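Local coordinates for periplasmic lipopolysaccharide transport protein LPTH (Pseudomonas aeruginosa, PDB 4UU4) that binds lipopolysaccharide and is required to carry it from the inner to the outer membrane, perhaps as part of a bridge across the periplasm, at residues A49-D54 and V69-D74; Y105-Q110 and I121-V126. All coordinates share one frame; numbering follows the deposited sequence.

Contact 1 of 2, residues A49-D54 and V69-D74; sequences AVYRGD and VTLKQD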
loop_
_atom_site.group_PDB
_atom_site.type_symbol
_atom_site.label_atom_id
_atom_site.label_comp_id
_atom_site.label_asym_id
_atom_site.label_seq_id
_atom_site.Cartn_x
_atom_site.Cartn_y
_atom_site.Cartn_z
ATOM N N ALA A 49 -6.329 -1.841 -15.306
ATOM C CA ALA A 49 -7.080 -0.592 -15.226
ATOM C C ALA A 49 -6.231 0.517 -14.622
ATOM O O ALA A 49 -5.579 0.311 -13.605
ATOM C CB ALA A 49 -8.339 -0.791 -14.408
ATOM N N VAL A 50 -6.226 1.696 -15.236
ATOM C CA VAL A 50 -5.506 2.810 -14.611
ATOM C C VAL A 50 -6.401 4.012 -14.290
ATOM O O VAL A 50 -7.137 4.509 -15.142
ATOM C CB VAL A 50 -4.228 3.230 -15.393
ATOM C CG1 VAL A 50 -4.502 3.321 -16.874
ATOM C CG2 VAL A 50 -3.677 4.547 -14.863
ATOM N N TYR A 51 -6.323 4.453 -13.036
ATOM C CA TYR A 51 -7.120 5.551 -12.509
ATOM C C TYR A 51 -6.228 6.745 -12.157
ATOM O O TYR A 51 -5.156 6.578 -11.566
ATOM C CB TYR A 51 -7.872 5.095 -11.258
ATOM C CG TYR A 51 -8.659 3.814 -11.428
ATOM C CD1 TYR A 51 -8.054 2.575 -11.254
ATOM C CD2 TYR A 51 -10.014 3.844 -11.745
ATOM C CE1 TYR A 51 -8.772 1.402 -11.405
ATOM C CE2 TYR A 51 -10.741 2.675 -11.898
ATOM C CZ TYR A 51 -10.115 1.460 -11.728
ATOM O OH TYR A 51 -10.834 0.298 -11.880
ATOM N N ARG A 52 -6.680 7.945 -12.517
ATOM C CA ARG A 52 -5.900 9.160 -12.283
ATOM C C ARG A 52 -6.732 10.259 -11.626
ATOM O O ARG A 52 -7.945 10.351 -11.852
ATOM C CB ARG A 52 -5.323 9.695 -13.597
ATOM C CG ARG A 52 -4.427 8.728 -14.351
ATOM C CD ARG A 52 -3.831 9.398 -15.581
ATOM N NE ARG A 52 -3.412 8.434 -16.594
ATOM C CZ ARG A 52 -4.250 7.801 -17.410
ATOM N NH1 ARG A 52 -5.555 8.020 -17.326
ATOM N NH2 ARG A 52 -3.785 6.941 -18.306
ATOM N N GLY A 53 -6.068 11.086 -10.818
ATOM C CA GLY A 53 -6.684 12.262 -10.221
ATOM C C GLY A 53 -7.288 12.038 -8.846
ATOM O O GLY A 53 -8.461 11.679 -8.734
ATOM N N ASP A 54 -6.489 12.266 -7.803
ATOM C CA ASP A 54 -6.922 12.073 -6.418
ATOM C C ASP A 54 -7.560 10.708 -6.212
ATOM O O ASP A 54 -8.637 10.600 -5.629
ATOM C CB ASP A 54 -7.910 13.160 -5.982
ATOM C CG ASP A 54 -7.261 14.517 -5.827
ATOM O OD1 ASP A 54 -6.409 14.669 -4.924
ATOM O OD2 ASP A 54 -7.619 15.436 -6.600
ATOM N N VAL A 69 -3.147 5.221 -9.926
ATOM C CA VAL A 69 -3.305 3.856 -9.441
ATOM C C VAL A 69 -3.570 2.868 -10.575
ATOM O O VAL A 69 -4.402 3.106 -11.436
ATOM C CB VAL A 69 -4.422 3.774 -8.384
ATOM C CG1 VAL A 69 -4.648 2.337 -7.942
ATOM C CG2 VAL A 69 -4.063 4.642 -7.186
ATOM N N THR A 70 -2.842 1.760 -10.582
ATOM C CA THR A 70 -3.068 0.718 -11.570
ATOM C C THR A 70 -3.490 -0.577 -10.890
ATOM O O THR A 70 -2.840 -1.025 -9.947
ATOM C CB THR A 70 -1.807 0.444 -12.407
ATOM O OG1 THR A 70 -1.377 1.652 -13.044
ATOM C CG2 THR A 70 -2.097 -0.610 -13.465
ATOM N N LEU A 71 -4.586 -1.166 -11.370
ATOM C CA LEU A 71 -5.009 -2.490 -10.933
ATOM C C LEU A 71 -4.649 -3.510 -11.993
ATOM O O LEU A 71 -5.004 -3.347 -13.166
ATOM C CB LEU A 71 -6.517 -2.544 -10.706
ATOM C CG LEU A 71 -7.184 -1.414 -9.933
ATOM C CD1 LEU A 71 -8.629 -1.769 -9.625
ATOM C CD2 LEU A 71 -6.435 -1.113 -8.666
ATOM N N LYS A 72 -3.947 -4.562 -11.583
ATOM C CA LYS A 72 -3.685 -5.669 -12.489
ATOM C C LYS A 72 -4.549 -6.844 -12.070
ATOM O O LYS A 72 -4.651 -7.147 -10.884
ATOM C CB LYS A 72 -2.207 -6.052 -12.472
ATOM C CG LYS A 72 -1.280 -4.923 -12.898
ATOM C CD LYS A 72 0.179 -5.344 -12.814
ATOM C CE LYS A 72 1.119 -4.234 -13.273
ATOM N NZ LYS A 72 1.183 -3.083 -12.322
ATOM N N GLN A 73 -5.173 -7.491 -13.048
ATOM C CA GLN A 73 -6.108 -8.582 -12.796
ATOM C C GLN A 73 -5.453 -9.939 -13.035
ATOM O O GLN A 73 -4.617 -10.080 -13.922
ATOM C CB GLN A 73 -7.337 -8.415 -13.695
ATOM C CG GLN A 73 -8.486 -9.349 -13.397
ATOM C CD GLN A 73 -9.754 -8.960 -14.130
ATOM O OE1 GLN A 73 -9.816 -7.915 -14.778
ATOM N NE2 GLN A 73 -10.778 -9.803 -14.030
ATOM N N ASP A 74 -5.825 -10.934 -12.235
ATOM C CA ASP A 74 -5.303 -12.288 -12.422
ATOM C C ASP A 74 -6.413 -13.241 -12.834
ATOM O O ASP A 74 -7.539 -12.815 -13.073
ATOM C CB ASP A 74 -4.564 -12.787 -11.163
ATOM C CG ASP A 74 -5.499 -13.282 -10.046
ATOM O OD1 ASP A 74 -6.739 -13.164 -10.144
ATOM O OD2 ASP A 74 -4.970 -13.792 -9.037
#
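Tyr51 and Leu71 meet on one face of a pair of antiparallel strands, next to Val69. The two side chains cross at about a right angle. Leu71 comes to the edge of the Tyr51 ring, near its plane, with CG of Leu71 3.6 Å from CE1 of Tyr51. CD1 of Leu71 reaches the same ring atom and lies 3.8 Å from the Tyr51 OH. In Tyr51, CG is anti to the carbonyl carbon (chi1 -51°), which puts CG beside the backbone N of Tyr51.

Val69 is the direct partner of Tyr51. Tyr51 N donates to Val69 O at 2.8 Å, and Val69 N returns a bond to Tyr51 O. Ala49 and Leu71 form a second hydrogen-bonded pair, with Ala49 N 2.9 Å from Leu71 O. Between the two hydrogen-bonded pairs, Val50 and Thr70 make a non-hydrogen-bonded pair on the other face, where Val50 CB is 4.0 Å from Thr70 OG1.

Val69 also packs on Val55 and Val57 of strand 55-59, which belongs to the opposing sheet. Val69 and Ala49 are buried on this face, while Tyr51 and Leu71 stay partly exposed. This is regular antiparallel pairing within one wall of the beta-jellyroll of the Lpt proteins.

Contact 2 of 2, residues Y105-Q110 and I121-V126; sequences YGLTIQ and IDQAKV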
loop_
_atom_site.group_PDB
_atom_site.type_symbol
_atom_site.label_atom_id
_atom_site.label_comp_id
_atom_site.label_asym_id
_atom_site.label_seq_id
_atom_site.Cartn_x
_atom_site.Cartn_y
_atom_site.Cartn_z
ATOM N N TYR A 105 3.065 4.880 4.369
ATOM C CA TYR A 105 3.392 5.895 3.392
ATOM C C TYR A 105 4.512 5.402 2.508
ATOM O O TYR A 105 5.393 4.677 2.961
ATOM C CB TYR A 105 3.837 7.176 4.088
ATOM C CG TYR A 105 2.809 7.782 5.020
ATOM C CD1 TYR A 105 2.754 7.420 6.366
ATOM C CD2 TYR A 105 1.913 8.739 4.564
ATOM C CE1 TYR A 105 1.824 7.989 7.222
ATOM C CE2 TYR A 105 0.982 9.311 5.410
ATOM C CZ TYR A 105 0.940 8.934 6.736
ATOM O OH TYR A 105 0.008 9.509 7.573
ATOM N N GLY A 106 4.483 5.803 1.244
ATOM C CA GLY A 106 5.580 5.465 0.356
ATOM C C GLY A 106 5.427 6.122 -0.992
ATOM O O GLY A 106 4.312 6.322 -1.445
ATOM N N LEU A 107 6.542 6.465 -1.627
ATOM C CA LEU A 107 6.497 6.992 -2.983
ATOM C C LEU A 107 5.806 6.007 -3.922
ATOM O O LEU A 107 4.962 6.404 -4.719
ATOM C CB LEU A 107 7.893 7.360 -3.479
ATOM C CG LEU A 107 8.170 8.867 -3.523
ATOM C CD1 LEU A 107 7.686 9.539 -2.251
ATOM C CD2 LEU A 107 9.651 9.157 -3.752
ATOM N N THR A 108 6.144 4.723 -3.818
ATOM C CA THR A 108 5.377 3.700 -4.529
ATOM C C THR A 108 4.816 2.678 -3.543
ATOM O O THR A 108 5.532 2.206 -2.666
ATOM C CB THR A 108 6.218 2.988 -5.613
ATOM O OG1 THR A 108 6.662 3.943 -6.580
ATOM C CG2 THR A 108 5.403 1.912 -6.315
ATOM N N ILE A 109 3.534 2.345 -3.669
ATOM C CA ILE A 109 2.960 1.304 -2.817
ATOM C C ILE A 109 2.315 0.213 -3.661
ATOM O O ILE A 109 1.515 0.503 -4.533
ATOM C CB ILE A 109 1.902 1.870 -1.847
ATOM C CG1 ILE A 109 2.528 2.865 -0.866
ATOM C CG2 ILE A 109 1.225 0.743 -1.075
ATOM C CD1 ILE A 109 1.523 3.458 0.107
ATOM N N GLN A 110 2.660 -1.042 -3.413
ATOM C CA GLN A 110 1.993 -2.136 -4.109
ATOM C C GLN A 110 1.192 -2.968 -3.124
ATOM O O GLN A 110 1.723 -3.420 -2.113
ATOM C CB GLN A 110 3.010 -3.024 -4.811
ATOM C CG GLN A 110 3.933 -2.280 -5.738
ATOM C CD GLN A 110 5.056 -3.157 -6.240
ATOM O OE1 GLN A 110 6.045 -3.378 -5.540
ATOM N NE2 GLN A 110 4.913 -3.665 -7.459
ATOM N N ILE A 121 7.902 1.446 -1.231
ATOM C CA ILE A 121 9.237 1.748 -1.724
ATOM C C ILE A 121 9.391 3.252 -1.518
ATOM O O ILE A 121 8.396 3.972 -1.372
ATOM C CB ILE A 121 9.502 1.086 -3.094
ATOM C CG1 ILE A 121 9.361 -0.434 -2.990
ATOM C CG2 ILE A 121 10.881 1.448 -3.622
ATOM C CD1 ILE A 121 9.998 -1.182 -4.140
ATOM N N ASP A 122 10.646 3.698 -1.497
ATOM C CA ASP A 122 11.073 5.121 -1.559
ATOM C C ASP A 122 10.547 6.201 -0.624
ATOM O O ASP A 122 9.682 6.989 -0.990
ATOM C CB ASP A 122 10.859 5.699 -2.944
ATOM C CG ASP A 122 11.992 6.615 -3.353
ATOM O OD1 ASP A 122 12.802 6.980 -2.480
ATOM O OD2 ASP A 122 12.073 6.969 -4.552
ATOM N N GLN A 123 11.116 6.253 0.570
ATOM C CA GLN A 123 10.590 6.946 1.743
ATOM C C GLN A 123 9.523 6.158 2.539
ATOM O O GLN A 123 8.608 6.742 3.115
ATOM C CB GLN A 123 10.145 8.355 1.416
ATOM C CG GLN A 123 11.279 9.157 0.822
ATOM C CD GLN A 123 10.806 10.343 0.021
ATOM O OE1 GLN A 123 11.474 10.772 -0.918
ATOM N NE2 GLN A 123 9.654 10.888 0.390
ATOM N N ALA A 124 9.683 4.839 2.571
ATOM C CA ALA A 124 8.737 3.960 3.239
ATOM C C ALA A 124 8.564 4.307 4.721
ATOM O O ALA A 124 9.518 4.267 5.495
ATOM C CB ALA A 124 9.170 2.513 3.078
ATOM N N LYS A 125 7.339 4.652 5.107
ATOM C CA LYS A 125 7.032 4.930 6.502
ATOM C C LYS A 125 5.853 4.068 6.937
ATOM O O LYS A 125 5.026 3.693 6.117
ATOM C CB LYS A 125 6.712 6.415 6.697
ATOM C CG LYS A 125 6.852 6.913 8.131
ATOM C CD LYS A 125 6.293 8.323 8.293
ATOM C CE LYS A 125 6.872 9.286 7.264
ATOM N NZ LYS A 125 6.209 10.626 7.300
ATOM N N VAL A 126 5.797 3.731 8.221
ATOM C CA VAL A 126 4.671 2.996 8.791
ATOM C C VAL A 126 4.405 3.479 10.209
ATOM O O VAL A 126 5.291 3.430 11.061
ATOM C CB VAL A 126 4.929 1.474 8.864
ATOM C CG1 VAL A 126 3.803 0.791 9.617
ATOM C CG2 VAL A 126 5.068 0.869 7.484
#
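Leu107 packs against Asp122 and Gln123 where both segments turn a corner. This is the close part of the contact. Leu107 CB lies near the Asp122 carbonyl O and beside Asp122 CB, 3.4 Å away. Leu107 CD2 reaches the carboxylate, 3.4 Å from Asp122 OD2. The other methyl, CD1, meets the amide end of the exposed Gln123, 3.6 Å from Gln123 NE2. The polar ends turn to other partners. Asp122 OD2 is hydrogen-bonded to Thr158 OG1, and Asp122 OD1 to the backbone N of Ser159. The two bonds to Asp122 hold its carboxylate beside the leucine. Gln123 OE1 bonds the Ser159 hydroxyl.

Two residues, Leu107 and Thr108, sit opposite the single Ile121, which makes a classic beta bulge. Leu107 N donates to Asp122 O from above the carbonyl plane. The Thr108 N bond to Ile121 O is weak, at 3.4 Å, but Ile121 N bonds Thr108 O at 2.9 Å.

The Tyr105-Lys125 end is looser. Their backbones form a hydrogen-bonded pair, while the side chains cross obliquely with the two CB atoms 4.0 Å apart. The lysine chain bends at chi3 (-52°). Its NZ lies 5.1 Å from the centroid of the Tyr105 ring, too long for more than a slight cation-pi pull. Both side chains are partly exposed.

Tyr105 also meets the ring of Tyr90, on strand 89-93. Strand 102-106 lies between 89-93 and 124-128 in one sheet. Past the corner, Thr108 touches strand 81-85 of the other sheet, and strand 109-112 runs there between 81-85 and 117-121.

Along the chain, both segments of contact 1 come before those of contact 2. Their centres are about 17 Å apart, and their nearest atoms are about 6 Å apart, so they do not touch. They share one antiparallel sheet. Strands 48-52 and 68-72 are followed across it by 81-85 and then 109-112. Strand 81-85 thus lies between the contacts and bonds to both, through Thr70 with Thr83 and Ile109 with Ser84. Contact 1 pairs strands of this sheet alone. Contact 2 spans the corners where the chain passes between the two sheets. Together they join neighbouring strands along the jellyroll of this lipopolysaccharide carrier.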